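Long-range contacts in multicopper oxidase (Pseudomonas thermotolerans, PDB 6VOW), which probably works as a laccase, oxidising substrates at one copper and passing the electrons to a copper cluster where oxygen is reduced to water: residues R80-N85 and Y120-F125; P58-G63 and R147-P152; Y40-A45 and P67-R72; T127-N132 and A311-E316. One frame throughout, in Å; residues are numbered along the deposited sequence.

In the fold
Three of the four contacts cluster in one beta sandwich, the N-terminal cupredoxin-type domain. Interaction 1 pairs strands 78-85 and 120-126 at one side of a four-stranded sheet; interaction 3, its centre about 10 Å away, ties strand 37-49 of that sheet to strand 71-74 of the facing one; interaction 2, its centre about 9 Å from that of interaction 3, joins strand 57-62 to the turn leading into strand 151-156. Along the chain, interaction 3 closes before interaction 1 opens, and the segments of interaction 2 enclose segment 67-72 and all of interaction 1. Interaction 4, 22 to 27 Å from the other centres, joins this domain to the later loop 311-316, between strands 288-296 and 323-329.

Interaction 1 of 4, residues R80-N85 and Y120-F125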
loop_
_atom_site.group_PDB
_atom_site.type_symbol
_atom_site.label_atom_id
_atom_site.label_comp_id
_atom_site.label_asym_id
_atom_site.label_seq_id
_atom_site.Cartn_x
_atom_site.Cartn_y
_atom_site.Cartn_z
ATOM N N ARG A 80 13.242 -13.279 4.580
ATOM C CA ARG A 80 13.266 -14.529 3.781
ATOM C C ARG A 80 11.941 -15.183 3.928
ATOM O O ARG A 80 11.506 -15.522 5.047
ATOM C CB ARG A 80 14.369 -15.476 4.269
ATOM C CG ARG A 80 14.635 -16.691 3.377
ATOM C CD ARG A 80 16.049 -17.262 3.548
ATOM N NE ARG A 80 16.267 -17.778 4.903
ATOM C CZ ARG A 80 17.455 -18.139 5.364
ATOM N NH1 ARG A 80 18.495 -18.035 4.609
ATOM N NH2 ARG A 80 17.590 -18.578 6.582
ATOM N N VAL A 81 11.241 -15.298 2.807
ATOM C CA VAL A 81 9.886 -15.827 2.854
ATOM C C VAL A 81 9.800 -16.928 1.840
ATOM O O VAL A 81 9.960 -16.703 0.649
ATOM C CB VAL A 81 8.821 -14.797 2.513
ATOM C CG1 VAL A 81 7.459 -15.516 2.591
ATOM C CG2 VAL A 81 8.926 -13.621 3.477
ATOM N N ARG A 82 9.581 -18.120 2.367
ATOM C CA ARG A 82 9.266 -19.316 1.603
ATOM C C ARG A 82 7.776 -19.215 1.300
ATOM O O ARG A 82 6.936 -19.508 2.151
ATOM C CB ARG A 82 9.658 -20.544 2.440
ATOM C CG ARG A 82 9.130 -21.889 2.008
ATOM C CD ARG A 82 9.706 -22.285 0.713
ATOM N NE ARG A 82 11.141 -22.647 0.751
ATOM C CZ ARG A 82 11.626 -23.840 1.056
ATOM N NH1 ARG A 82 10.848 -24.835 1.476
ATOM N NH2 ARG A 82 12.922 -24.014 0.972
ATOM N N PHE A 83 7.482 -18.698 0.084
ATOM C CA PHE A 83 6.150 -18.593 -0.332
ATOM C C PHE A 83 5.652 -19.867 -1.057
ATOM O O PHE A 83 6.211 -20.339 -1.994
ATOM C CB PHE A 83 5.894 -17.381 -1.185
ATOM C CG PHE A 83 4.557 -17.443 -1.814
ATOM C CD1 PHE A 83 3.402 -17.469 -1.010
ATOM C CD2 PHE A 83 4.419 -17.479 -3.157
ATOM C CE1 PHE A 83 2.123 -17.502 -1.605
ATOM C CE2 PHE A 83 3.135 -17.530 -3.766
ATOM C CZ PHE A 83 2.018 -17.537 -2.989
ATOM N N ILE A 84 4.575 -20.395 -0.551
ATOM C CA ILE A 84 4.025 -21.635 -1.054
ATOM C C ILE A 84 2.632 -21.365 -1.541
ATOM O O ILE A 84 1.786 -20.945 -0.757
ATOM C CB ILE A 84 3.938 -22.701 0.036
ATOM C CG1 ILE A 84 5.342 -22.943 0.653
ATOM C CG2 ILE A 84 3.472 -24.015 -0.581
ATOM C CD1 ILE A 84 5.356 -23.862 1.881
ATOM N N ASN A 85 2.387 -21.674 -2.809
ATOM C CA ASN A 85 1.079 -21.423 -3.436
ATOM C C ASN A 85 0.146 -22.643 -3.239
ATOM O O ASN A 85 0.321 -23.674 -3.880
ATOM C CB ASN A 85 1.288 -21.135 -4.900
ATOM C CG ASN A 85 0.004 -20.806 -5.617
ATOM O OD1 ASN A 85 -1.012 -20.614 -5.016
ATOM N ND2 ASN A 85 0.073 -20.699 -6.877
ATOM N N TYR A 120 6.488 -23.421 -4.622
ATOM C CA TYR A 120 6.977 -22.394 -3.684
ATOM C C TYR A 120 7.954 -21.469 -4.326
ATOM O O TYR A 120 8.453 -21.751 -5.369
ATOM C CB TYR A 120 7.587 -23.037 -2.415
ATOM C CG TYR A 120 8.887 -23.715 -2.596
ATOM C CD1 TYR A 120 8.953 -25.063 -3.026
ATOM C CD2 TYR A 120 10.087 -23.031 -2.346
ATOM C CE1 TYR A 120 10.183 -25.694 -3.211
ATOM C CE2 TYR A 120 11.320 -23.660 -2.542
ATOM C CZ TYR A 120 11.342 -24.988 -2.936
ATOM O OH TYR A 120 12.535 -25.585 -3.122
ATOM N N PHE A 121 8.202 -20.309 -3.718
ATOM C CA PHE A 121 9.193 -19.360 -4.240
ATOM C C PHE A 121 9.751 -18.731 -2.965
ATOM O O PHE A 121 9.024 -18.517 -1.953
ATOM C CB PHE A 121 8.586 -18.288 -5.180
ATOM C CG PHE A 121 9.605 -17.445 -5.886
ATOM C CD1 PHE A 121 10.056 -16.243 -5.322
ATOM C CD2 PHE A 121 10.138 -17.839 -7.154
ATOM C CE1 PHE A 121 10.968 -15.430 -6.006
ATOM C CE2 PHE A 121 11.072 -17.023 -7.835
ATOM C CZ PHE A 121 11.480 -15.816 -7.262
ATOM N N ASP A 122 11.058 -18.552 -2.979
ATOM C CA ASP A 122 11.751 -18.018 -1.821
ATOM C C ASP A 122 12.056 -16.582 -2.122
ATOM O O ASP A 122 12.957 -16.298 -2.936
ATOM C CB ASP A 122 13.007 -18.789 -1.609
ATOM C CG ASP A 122 12.813 -20.052 -0.812
ATOM O OD1 ASP A 122 11.967 -20.112 0.083
ATOM O OD2 ASP A 122 13.578 -20.996 -1.034
ATOM N N TYR A 123 11.314 -15.679 -1.454
ATOM C CA TYR A 123 11.593 -14.236 -1.578
ATOM C C TYR A 123 12.576 -13.930 -0.490
ATOM O O TYR A 123 12.247 -14.079 0.654
ATOM C CB TYR A 123 10.343 -13.324 -1.467
ATOM C CG TYR A 123 9.323 -13.586 -2.581
ATOM C CD1 TYR A 123 9.389 -12.926 -3.774
ATOM C CD2 TYR A 123 8.283 -14.476 -2.392
ATOM C CE1 TYR A 123 8.478 -13.162 -4.790
ATOM C CE2 TYR A 123 7.353 -14.726 -3.389
ATOM C CZ TYR A 123 7.462 -14.077 -4.582
ATOM O OH TYR A 123 6.569 -14.380 -5.532
ATOM N N VAL A 124 13.786 -13.526 -0.858
ATOM C CA VAL A 124 14.823 -13.044 0.062
ATOM C C VAL A 124 15.286 -11.674 -0.347
ATOM O O VAL A 124 15.767 -11.494 -1.496
ATOM C CB VAL A 124 16.176 -13.860 0.029
ATOM C CG1 VAL A 124 16.741 -13.969 1.430
ATOM C CG2 VAL A 124 16.050 -15.208 -0.615
ATOM N N PHE A 125 15.218 -10.711 0.560
ATOM C CA PHE A 125 15.773 -9.386 0.211
ATOM C C PHE A 125 16.008 -8.661 1.516
ATOM O O PHE A 125 15.479 -9.058 2.584
ATOM C CB PHE A 125 14.810 -8.602 -0.671
ATOM C CG PHE A 125 13.396 -8.596 -0.129
ATOM C CD1 PHE A 125 12.496 -9.621 -0.437
ATOM C CD2 PHE A 125 12.934 -7.576 0.746
ATOM C CE1 PHE A 125 11.189 -9.598 0.068
ATOM C CE2 PHE A 125 11.612 -7.576 1.213
ATOM C CZ PHE A 125 10.758 -8.581 0.855
#
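Val81 faces Tyr123 and Phe83 faces Phe121 as hydrogen-bonded pairs of an antiparallel ladder, in which strand 120-126 forms one side of a four-stranded sheet of the cupredoxin-type sandwich. Val81 N reaches Tyr123 O at 2.7 Å, Tyr123 N answers to Val81 O, and Phe83 N binds Phe121 O at 2.6 Å. The return bond from Phe121 N to Phe83 O is less certain, since that oxygen sits too close to a neighbour in the model.

The face bearing Val81, Phe83 and Tyr123 is the tightly packed one. Phe83 and Tyr123 lie side by side, pointing the same way, with Phe83 CB at the edge of the tyrosine ring, 3.7 Å from Tyr123 CE2. Phe121 CD1 sits over the centre of one face of that ring. The hydroxyl of Tyr123 is held by Gln112 and by Ile93 N, and Trp95 meets the ring edge-to-face.

The other face, with Arg80, Arg82, Tyr120 and Asp122, is the solvent side and carries mostly polar side chains. In one of its two modelled conformers Arg80 runs alongside Val124, and its NE pairs with Asp39. Arg82 starts with CG anti to the backbone N (chi1 166°), then bends twice, and its guanidinium lies over one face of Tyr120 as an off-centre cation-pi contact, the planes 36° apart. The same group makes a salt bridge: Arg82 NE lies 2.7 Å from Asp122 OD1, on the syn side but tilted 23° out of the carboxylate plane, and only a weak second bond runs from NE to Asp122 OD2.

Interaction 2 of 4, residues P58-G63 and R147-P152; sequences PAWGYG and RGLVGP
Trp60 N gives Arg147 O an almost straight hydrogen bond of 2.8 Å (174°), coming from above the carbonyl plane, where strand 57-62 runs in roughly the same direction as the chain leaving helix 141-146. That helix ends in a Schellman motif at Gly148, whose phi is positive; a side chain on Gly148 would run into Trp60 O. One residue on, Leu149 is the centre of an inverse gamma turn that leads into strand 151-156 of the cupredoxin-type domain. A water bridges the two backbones, accepting from Tyr62 N and donating to Gly148 O at 2.6 Å.

Among the side chains, Arg147 lies over one face of the Trp60 indole. Its CD sits 3.6 Å above the centre of the five-membered ring, a CH-pi contact, while its CZ stands 4.2 Å from the centre of the six-membered ring in a cation-pi contact, guanidinium and indole planes 32° apart. Ser143 holds Arg147 NH1 from the preceding helix. An alanine in place of Trp60 would probably leave the Arg147 guanidinium without its aromatic bed and open a gap beside Leu149.

Leu149 serves two rings at once. Its CD1 meets the indole edge at Trp60 CE3, 3.8 Å away, and its CD2 sits over the centre of the Tyr62 ring, 3.8 Å from the centroid.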
loop_
_atom_site.group_PDB
_atom_site.type_symbol
_atom_site.label_atom_id
_atom_site.label_comp_id
_atom_site.label_asym_id
_atom_site.label_seq_id
_atom_site.Cartn_x
_atom_site.Cartn_y
_atom_site.Cartn_z
ATOM N N PRO A 58 -16.096 -17.070 0.473
ATOM C CA PRO A 58 -15.103 -18.070 0.147
ATOM C C PRO A 58 -13.775 -17.388 -0.163
ATOM O O PRO A 58 -13.393 -17.390 -1.269
ATOM C CB PRO A 58 -15.728 -18.776 -1.066
ATOM C CG PRO A 58 -16.464 -17.674 -1.782
ATOM C CD PRO A 58 -17.030 -16.840 -0.657
ATOM N N ALA A 59 -13.138 -16.785 0.832
ATOM C CA ALA A 59 -11.972 -15.917 0.583
ATOM C C ALA A 59 -10.699 -16.710 0.373
ATOM O O ALA A 59 -10.678 -17.928 0.600
ATOM C CB ALA A 59 -11.785 -14.910 1.748
ATOM N N TRP A 60 -9.645 -16.017 -0.048
ATOM C CA TRP A 60 -8.284 -16.556 -0.306
ATOM C C TRP A 60 -7.354 -15.719 0.538
ATOM O O TRP A 60 -7.446 -14.473 0.543
ATOM C CB TRP A 60 -7.859 -16.334 -1.791
ATOM C CG TRP A 60 -8.549 -17.195 -2.700
ATOM C CD1 TRP A 60 -9.486 -18.101 -2.396
ATOM C CD2 TRP A 60 -8.357 -17.287 -4.111
ATOM N NE1 TRP A 60 -9.903 -18.738 -3.523
ATOM C CE2 TRP A 60 -9.192 -18.248 -4.577
ATOM C CE3 TRP A 60 -7.524 -16.647 -5.005
ATOM C CZ2 TRP A 60 -9.243 -18.622 -5.912
ATOM C CZ3 TRP A 60 -7.609 -17.018 -6.379
ATOM C CH2 TRP A 60 -8.447 -17.961 -6.794
ATOM N N GLY A 61 -6.481 -16.394 1.275
ATOM C CA GLY A 61 -5.685 -15.701 2.329
ATOM C C GLY A 61 -4.274 -16.219 2.465
ATOM O O GLY A 61 -4.023 -17.372 2.115
ATOM N N TYR A 62 -3.388 -15.330 2.946
ATOM C CA TYR A 62 -2.086 -15.695 3.394
ATOM C C TYR A 62 -2.118 -16.026 4.888
ATOM O O TYR A 62 -2.478 -15.186 5.716
ATOM C CB TYR A 62 -1.113 -14.567 3.204
ATOM C CG TYR A 62 -0.948 -14.064 1.829
ATOM C CD1 TYR A 62 -0.271 -14.799 0.869
ATOM C CD2 TYR A 62 -1.462 -12.817 1.475
ATOM C CE1 TYR A 62 -0.084 -14.292 -0.387
ATOM C CE2 TYR A 62 -1.261 -12.292 0.192
ATOM C CZ TYR A 62 -0.579 -13.054 -0.689
ATOM O OH TYR A 62 -0.407 -12.625 -1.907
ATOM N N GLY A 63 -1.745 -17.268 5.199
ATOM C CA GLY A 63 -1.463 -17.709 6.556
ATOM C C GLY A 63 -2.721 -17.893 7.285
ATOM O O GLY A 63 -2.778 -17.661 8.441
ATOM N N ARG A 147 -10.165 -11.193 -3.305
ATOM C CA ARG A 147 -10.582 -12.274 -2.430
ATOM C C ARG A 147 -9.867 -12.359 -1.111
ATOM O O ARG A 147 -10.151 -13.243 -0.337
ATOM C CB ARG A 147 -10.406 -13.616 -3.139
ATOM C CG ARG A 147 -11.657 -14.052 -3.849
ATOM C CD ARG A 147 -11.799 -15.569 -3.919
ATOM N NE ARG A 147 -12.519 -15.823 -5.151
ATOM C CZ ARG A 147 -11.979 -15.656 -6.350
ATOM N NH1 ARG A 147 -10.697 -15.279 -6.493
ATOM N NH2 ARG A 147 -12.730 -15.801 -7.388
ATOM N N GLY A 148 -8.915 -11.496 -0.846
ATOM C CA GLY A 148 -8.291 -11.551 0.448
ATOM C C GLY A 148 -6.799 -11.569 0.424
ATOM O O GLY A 148 -6.245 -11.490 1.470
ATOM N N LEU A 149 -6.158 -11.693 -0.728
ATOM C CA LEU A 149 -4.700 -11.860 -0.764
ATOM C C LEU A 149 -4.031 -10.548 -0.664
ATOM O O LEU A 149 -3.538 -10.048 -1.653
ATOM C CB LEU A 149 -4.216 -12.652 -2.003
ATOM C CG LEU A 149 -4.675 -14.104 -1.913
ATOM C CD1 LEU A 149 -4.717 -14.682 -3.312
ATOM C CD2 LEU A 149 -3.927 -15.025 -0.956
ATOM N N VAL A 150 -3.972 -10.049 0.591
ATOM C CA VAL A 150 -3.310 -8.838 0.957
ATOM C C VAL A 150 -2.852 -8.934 2.392
ATOM O O VAL A 150 -3.570 -9.521 3.257
ATOM C CB VAL A 150 -4.178 -7.600 0.850
ATOM C CG1 VAL A 150 -4.618 -7.339 -0.537
ATOM C CG2 VAL A 150 -5.318 -7.620 1.777
ATOM N N GLY A 151 -1.693 -8.374 2.662
ATOM C CA GLY A 151 -1.217 -8.389 4.065
ATOM C C GLY A 151 -0.325 -7.217 4.405
ATOM O O GLY A 151 0.277 -6.631 3.513
ATOM N N PRO A 152 -0.183 -6.889 5.688
ATOM C CA PRO A 152 0.773 -5.872 6.128
ATOM C C PRO A 152 2.202 -6.430 6.310
ATOM O O PRO A 152 2.341 -7.587 6.798
ATOM C CB PRO A 152 0.198 -5.410 7.504
ATOM C CG PRO A 152 -0.696 -6.471 7.958
ATOM C CD PRO A 152 -0.813 -7.518 6.831
HETATM O O HOH W 1 -4.908 -12.756 3.328
#

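Interaction 3 of 4, residues Y40-A45 and P67-R72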
loop_
_atom_site.group_PDB
_atom_site.type_symbol
_atom_site.label_atom_id
_atom_site.label_comp_id
_atom_site.label_asym_id
_atom_site.label_seq_id
_atom_site.Cartn_x
_atom_site.Cartn_y
_atom_site.Cartn_z
ATOM N N TYR A 40 10.237 -16.703 7.325
ATOM C CA TYR A 40 8.826 -16.923 7.282
ATOM C C TYR A 40 8.541 -17.962 6.189
ATOM O O TYR A 40 9.230 -17.995 5.158
ATOM C CB TYR A 40 8.107 -15.622 6.940
ATOM C CG TYR A 40 8.059 -14.571 7.999
ATOM C CD1 TYR A 40 7.150 -14.652 9.011
ATOM C CD2 TYR A 40 8.938 -13.515 8.006
ATOM C CE1 TYR A 40 7.069 -13.685 9.978
ATOM C CE2 TYR A 40 8.869 -12.555 8.962
ATOM C CZ TYR A 40 7.946 -12.684 9.966
ATOM O OH TYR A 40 7.806 -11.755 10.917
ATOM N N GLU A 41 7.608 -18.859 6.498
ATOM C CA GLU A 41 6.930 -19.735 5.533
ATOM C C GLU A 41 5.538 -19.138 5.386
ATOM O O GLU A 41 4.769 -19.124 6.386
ATOM C CB GLU A 41 6.792 -21.156 6.079
ATOM C CG GLU A 41 6.192 -22.095 5.052
ATOM C CD GLU A 41 5.865 -23.495 5.533
ATOM O OE1 GLU A 41 5.106 -23.703 6.489
ATOM O OE2 GLU A 41 6.334 -24.410 4.890
ATOM N N LEU A 42 5.225 -18.649 4.174
ATOM C CA LEU A 42 3.958 -17.967 3.924
ATOM C C LEU A 42 3.168 -18.764 2.903
ATOM O O LEU A 42 3.623 -18.944 1.775
ATOM C CB LEU A 42 4.146 -16.556 3.408
ATOM C CG LEU A 42 2.850 -15.722 3.388
ATOM C CD1 LEU A 42 2.191 -15.680 4.762
ATOM C CD2 LEU A 42 3.062 -14.313 2.923
ATOM N N ILE A 43 1.967 -19.208 3.282
ATOM C CA ILE A 43 1.080 -20.019 2.404
ATOM C C ILE A 43 -0.207 -19.217 1.998
ATOM O O ILE A 43 -0.959 -18.780 2.861
ATOM C CB ILE A 43 0.671 -21.274 3.187
ATOM C CG1 ILE A 43 1.870 -22.171 3.495
ATOM C CG2 ILE A 43 -0.345 -22.066 2.455
ATOM C CD1 ILE A 43 1.557 -23.240 4.524
ATOM N N ALA A 44 -0.438 -19.065 0.690
ATOM C CA ALA A 44 -1.691 -18.614 0.098
ATOM C C ALA A 44 -2.646 -19.825 -0.086
ATOM O O ALA A 44 -2.328 -20.848 -0.695
ATOM C CB ALA A 44 -1.391 -17.994 -1.235
ATOM N N ALA A 45 -3.836 -19.706 0.425
ATOM C CA ALA A 45 -4.770 -20.808 0.425
ATOM C C ALA A 45 -6.162 -20.274 0.672
ATOM O O ALA A 45 -6.283 -19.174 1.219
ATOM C CB ALA A 45 -4.444 -21.791 1.526
ATOM N N PRO A 67 -7.414 -9.843 5.939
ATOM C CA PRO A 67 -6.045 -9.634 5.469
ATOM C C PRO A 67 -5.040 -10.596 6.034
ATOM O O PRO A 67 -5.176 -11.041 7.142
ATOM C CB PRO A 67 -5.688 -8.221 5.960
ATOM C CG PRO A 67 -7.005 -7.547 6.158
ATOM C CD PRO A 67 -7.978 -8.618 6.535
ATOM N N GLY A 68 -4.008 -10.813 5.261
ATOM C CA GLY A 68 -2.991 -11.789 5.588
ATOM C C GLY A 68 -2.171 -11.506 6.853
ATOM O O GLY A 68 -2.107 -10.385 7.419
ATOM N N VAL A 69 -1.532 -12.544 7.310
ATOM C CA VAL A 69 -0.665 -12.446 8.456
ATOM C C VAL A 69 0.307 -11.249 8.365
ATOM O O VAL A 69 0.727 -10.829 7.250
ATOM C CB VAL A 69 0.166 -13.721 8.526
ATOM C CG1 VAL A 69 1.487 -13.456 7.828
ATOM C CG2 VAL A 69 0.338 -14.158 9.962
ATOM N N GLU A 70 0.640 -10.678 9.527
ATOM C CA GLU A 70 1.611 -9.564 9.556
ATOM C C GLU A 70 3.075 -10.082 9.372
ATOM O O GLU A 70 3.502 -10.909 10.045
ATOM C CB GLU A 70 1.469 -8.578 10.755
ATOM C CG GLU A 70 2.299 -7.283 10.449
ATOM C CD GLU A 70 2.111 -6.089 11.416
ATOM O OE1 GLU A 70 3.097 -5.797 12.099
ATOM O OE2 GLU A 70 1.059 -5.388 11.470
ATOM N N LEU A 71 3.758 -9.668 8.346
ATOM C CA LEU A 71 5.191 -9.977 8.274
ATOM C C LEU A 71 6.028 -8.873 8.946
ATOM O O LEU A 71 5.801 -7.628 8.697
ATOM C CB LEU A 71 5.631 -10.207 6.853
ATOM C CG LEU A 71 5.625 -11.622 6.290
ATOM C CD1 LEU A 71 4.384 -12.343 6.435
ATOM C CD2 LEU A 71 5.909 -11.571 4.813
ATOM N N ARG A 72 6.957 -9.272 9.814
ATOM C CA ARG A 72 7.881 -8.223 10.397
ATOM C C ARG A 72 9.301 -8.488 10.014
ATOM O O ARG A 72 9.714 -9.675 10.001
ATOM C CB ARG A 72 7.948 -8.218 11.903
ATOM C CG ARG A 72 6.680 -8.214 12.639
ATOM C CD ARG A 72 6.054 -6.874 12.625
ATOM N NE ARG A 72 6.657 -5.949 13.558
ATOM C CZ ARG A 72 5.987 -4.991 14.201
ATOM N NH1 ARG A 72 4.667 -4.775 14.073
ATOM N NH2 ARG A 72 6.670 -4.234 14.983
HETATM O O HOH W 2 5.516 -11.738 12.020
#
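Tyr40 and Leu71 slide past each other in opposite directions, with Leu71 CG over the centre of one face of the Tyr40 ring, 4.1 Å from the centroid and almost on the ring normal, in a CH-pi contact. In Tyr40, CG is anti to the carbonyl carbon (chi1 -72°), on the side of the backbone N. The hydroxyl meets the backbone of Arg72: Arg72 N donates to Tyr40 OH at 2.8 Å, while Arg72 O lies at the edge of the ring, in its plane. A water extends the link: it is 2.5 Å from Tyr40 OH and donates to Glu70 O, so the hydroxyl is tied to two consecutive peptides.

Leu42 adds the apolar half. It too slides past its partner, Val69, in the opposite direction; Leu42 CD1 meets Val69 CG1 in one of two modelled conformers of the valine, and Leu42 CD2 lies 4.2 Å from Leu71 CD1.

On the far side of segment 67-72, Arg72 NH1 makes a salt bridge with Glu70 OE1 at 2.7 Å, with the carboxylate oxygen near the guanidinium plane. Glu156 and Glu166 also pair with this guanidinium, and Glu70 OE2 is hydrogen-bonded to Ser168 OG.

The contact spans the two facing sheets of the sandwich: strand 37-49 lies between strands 57-62 and 78-85 in one, strand 71-74 runs beside strand 151-156 in the other, and Tyr135 of strand 131-136 packs against both Leu42 and Leu71.

Interaction 4 of 4, residues T127-N132 and A311-E316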
loop_
_atom_site.group_PDB
_atom_site.type_symbol
_atom_site.label_atom_id
_atom_site.label_comp_id
_atom_site.label_asym_id
_atom_site.label_seq_id
_atom_site.Cartn_x
_atom_site.Cartn_y
_atom_site.Cartn_z
ATOM N N THR A 127 15.578 -5.428 3.737
ATOM C CA THR A 127 14.703 -4.324 3.993
ATOM C C THR A 127 15.492 -3.179 4.601
ATOM O O THR A 127 15.742 -3.182 5.806
ATOM C CB THR A 127 13.604 -4.807 4.944
ATOM O OG1 THR A 127 14.200 -5.310 6.152
ATOM C CG2 THR A 127 12.800 -5.944 4.329
ATOM N N GLU A 128 15.975 -2.258 3.776
ATOM C CA GLU A 128 16.718 -1.110 4.183
ATOM C C GLU A 128 15.873 0.083 4.632
ATOM O O GLU A 128 16.485 1.062 5.119
ATOM C CB GLU A 128 17.650 -0.612 3.048
ATOM C CG GLU A 128 18.624 -1.676 2.507
ATOM C CD GLU A 128 19.798 -2.014 3.435
ATOM O OE1 GLU A 128 19.909 -1.460 4.544
ATOM O OE2 GLU A 128 20.638 -2.836 3.056
ATOM N N ASP A 129 14.535 0.022 4.431
ATOM C CA ASP A 129 13.621 1.093 4.807
ATOM C C ASP A 129 12.716 0.582 5.838
ATOM O O ASP A 129 12.095 -0.500 5.705
ATOM C CB ASP A 129 12.777 1.563 3.660
ATOM C CG ASP A 129 13.600 2.088 2.496
ATOM O OD1 ASP A 129 14.698 2.630 2.663
ATOM O OD2 ASP A 129 13.179 1.905 1.377
ATOM N N ALA A 130 12.682 1.339 6.909
ATOM C CA ALA A 130 11.768 1.055 7.987
ATOM C C ALA A 130 10.478 1.672 7.625
ATOM O O ALA A 130 10.418 2.636 6.853
ATOM C CB ALA A 130 12.256 1.654 9.279
ATOM N N GLY A 131 9.458 1.083 8.184
ATOM C CA GLY A 131 8.133 1.526 8.070
ATOM C C GLY A 131 7.189 0.488 7.577
ATOM O O GLY A 131 7.415 -0.711 7.738
ATOM N N ASN A 132 6.092 0.980 7.027
ATOM C CA ASN A 132 4.875 0.197 6.723
ATOM C C ASN A 132 4.844 -0.113 5.288
ATOM O O ASN A 132 4.853 0.837 4.486
ATOM C CB ASN A 132 3.637 1.078 7.028
ATOM C CG ASN A 132 3.583 1.428 8.489
ATOM O OD1 ASN A 132 3.755 0.537 9.358
ATOM N ND2 ASN A 132 3.370 2.697 8.793
ATOM N N ALA A 311 15.050 9.449 8.606
ATOM C CA ALA A 311 14.829 9.220 7.192
ATOM C C ALA A 311 15.372 7.850 6.810
ATOM O O ALA A 311 16.419 7.440 7.216
ATOM C CB ALA A 311 15.485 10.312 6.365
ATOM N N ASN A 312 14.602 7.111 6.054
ATOM C CA ASN A 312 15.156 5.975 5.289
ATOM C C ASN A 312 16.275 6.382 4.294
ATOM O O ASN A 312 16.287 7.525 3.842
ATOM C CB ASN A 312 13.974 5.315 4.645
ATOM C CG ASN A 312 13.188 4.601 5.671
ATOM O OD1 ASN A 312 13.782 4.032 6.570
ATOM N ND2 ASN A 312 11.875 4.672 5.617
ATOM N N PRO A 313 17.221 5.475 3.993
ATOM C CA PRO A 313 18.337 5.743 3.107
ATOM C C PRO A 313 17.958 5.728 1.612
ATOM O O PRO A 313 18.382 4.846 0.862
ATOM C CB PRO A 313 19.313 4.575 3.412
ATOM C CG PRO A 313 18.391 3.450 3.735
ATOM C CD PRO A 313 17.335 4.104 4.587
ATOM N N VAL A 314 17.201 6.731 1.198
ATOM C CA VAL A 314 16.713 6.853 -0.159
ATOM C C VAL A 314 17.568 7.897 -0.848
ATOM O O VAL A 314 18.025 8.839 -0.267
ATOM C CB VAL A 314 15.271 7.329 -0.143
ATOM C CG1 VAL A 314 14.640 7.127 -1.498
ATOM C CG2 VAL A 314 14.470 6.623 0.909
ATOM N N ALA A 315 17.766 7.714 -2.133
ATOM C CA ALA A 315 18.668 8.550 -2.891
ATOM C C ALA A 315 18.001 9.910 -3.154
ATOM O O ALA A 315 16.994 9.982 -3.826
ATOM C CB ALA A 315 19.053 7.819 -4.195
ATOM N N GLU A 316 18.546 10.977 -2.570
ATOM C CA GLU A 316 18.028 12.317 -2.761
ATOM C C GLU A 316 17.971 12.625 -4.223
ATOM O O GLU A 316 18.965 12.517 -4.921
ATOM C CB GLU A 316 18.904 13.356 -2.062
ATOM C CG GLU A 316 18.250 14.725 -1.939
ATOM C CD GLU A 316 16.856 14.702 -1.313
ATOM O OE1 GLU A 316 16.762 14.500 -0.068
ATOM O OE2 GLU A 316 15.857 14.897 -2.072
#
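Asn312 pairs its side-chain amide with the backbone of Ala130 through two hydrogen bonds, fastening the N-terminal cupredoxin-type domain to the loop that follows strand 288-296. Ala130 N donates to Asn312 OD1 at 2.9 Å, standing above the plane of the amide carbonyl, and Asn312 ND2 returns a bond to Ala130 O at 2.8 Å, lying in the plane of that backbone carbonyl. The buried amide is thus held through both its oxygen and its nitrogen, which probably limits its turning. An alanine in place of Asn312 would probably leave both the N-H and the carbonyl of Ala130 without these partners.

The remaining touches are van der Waals in kind. Asn312 CB rests 3.4 Å from Asp129 OD1, the carboxylate and amide planes turned 40° from each other. Pro313, the centre of an inverse gamma turn, sets its CD 3.2 Å from Glu128 O.

Charge enters from outside: Arg99 makes a salt bridge with Asp129 OD1 and also gives a weak hydrogen bond to Pro313 O, so one arginine reaches both segments.

Segment 127-132 ends on the first residues of strand 131-136, whereas 311-316 belongs to the loop leading to strand 323-329; His249 and Pro250 of strand 249-255 touch Asn312, and Phe411 of strand 410-412 packs on Val314.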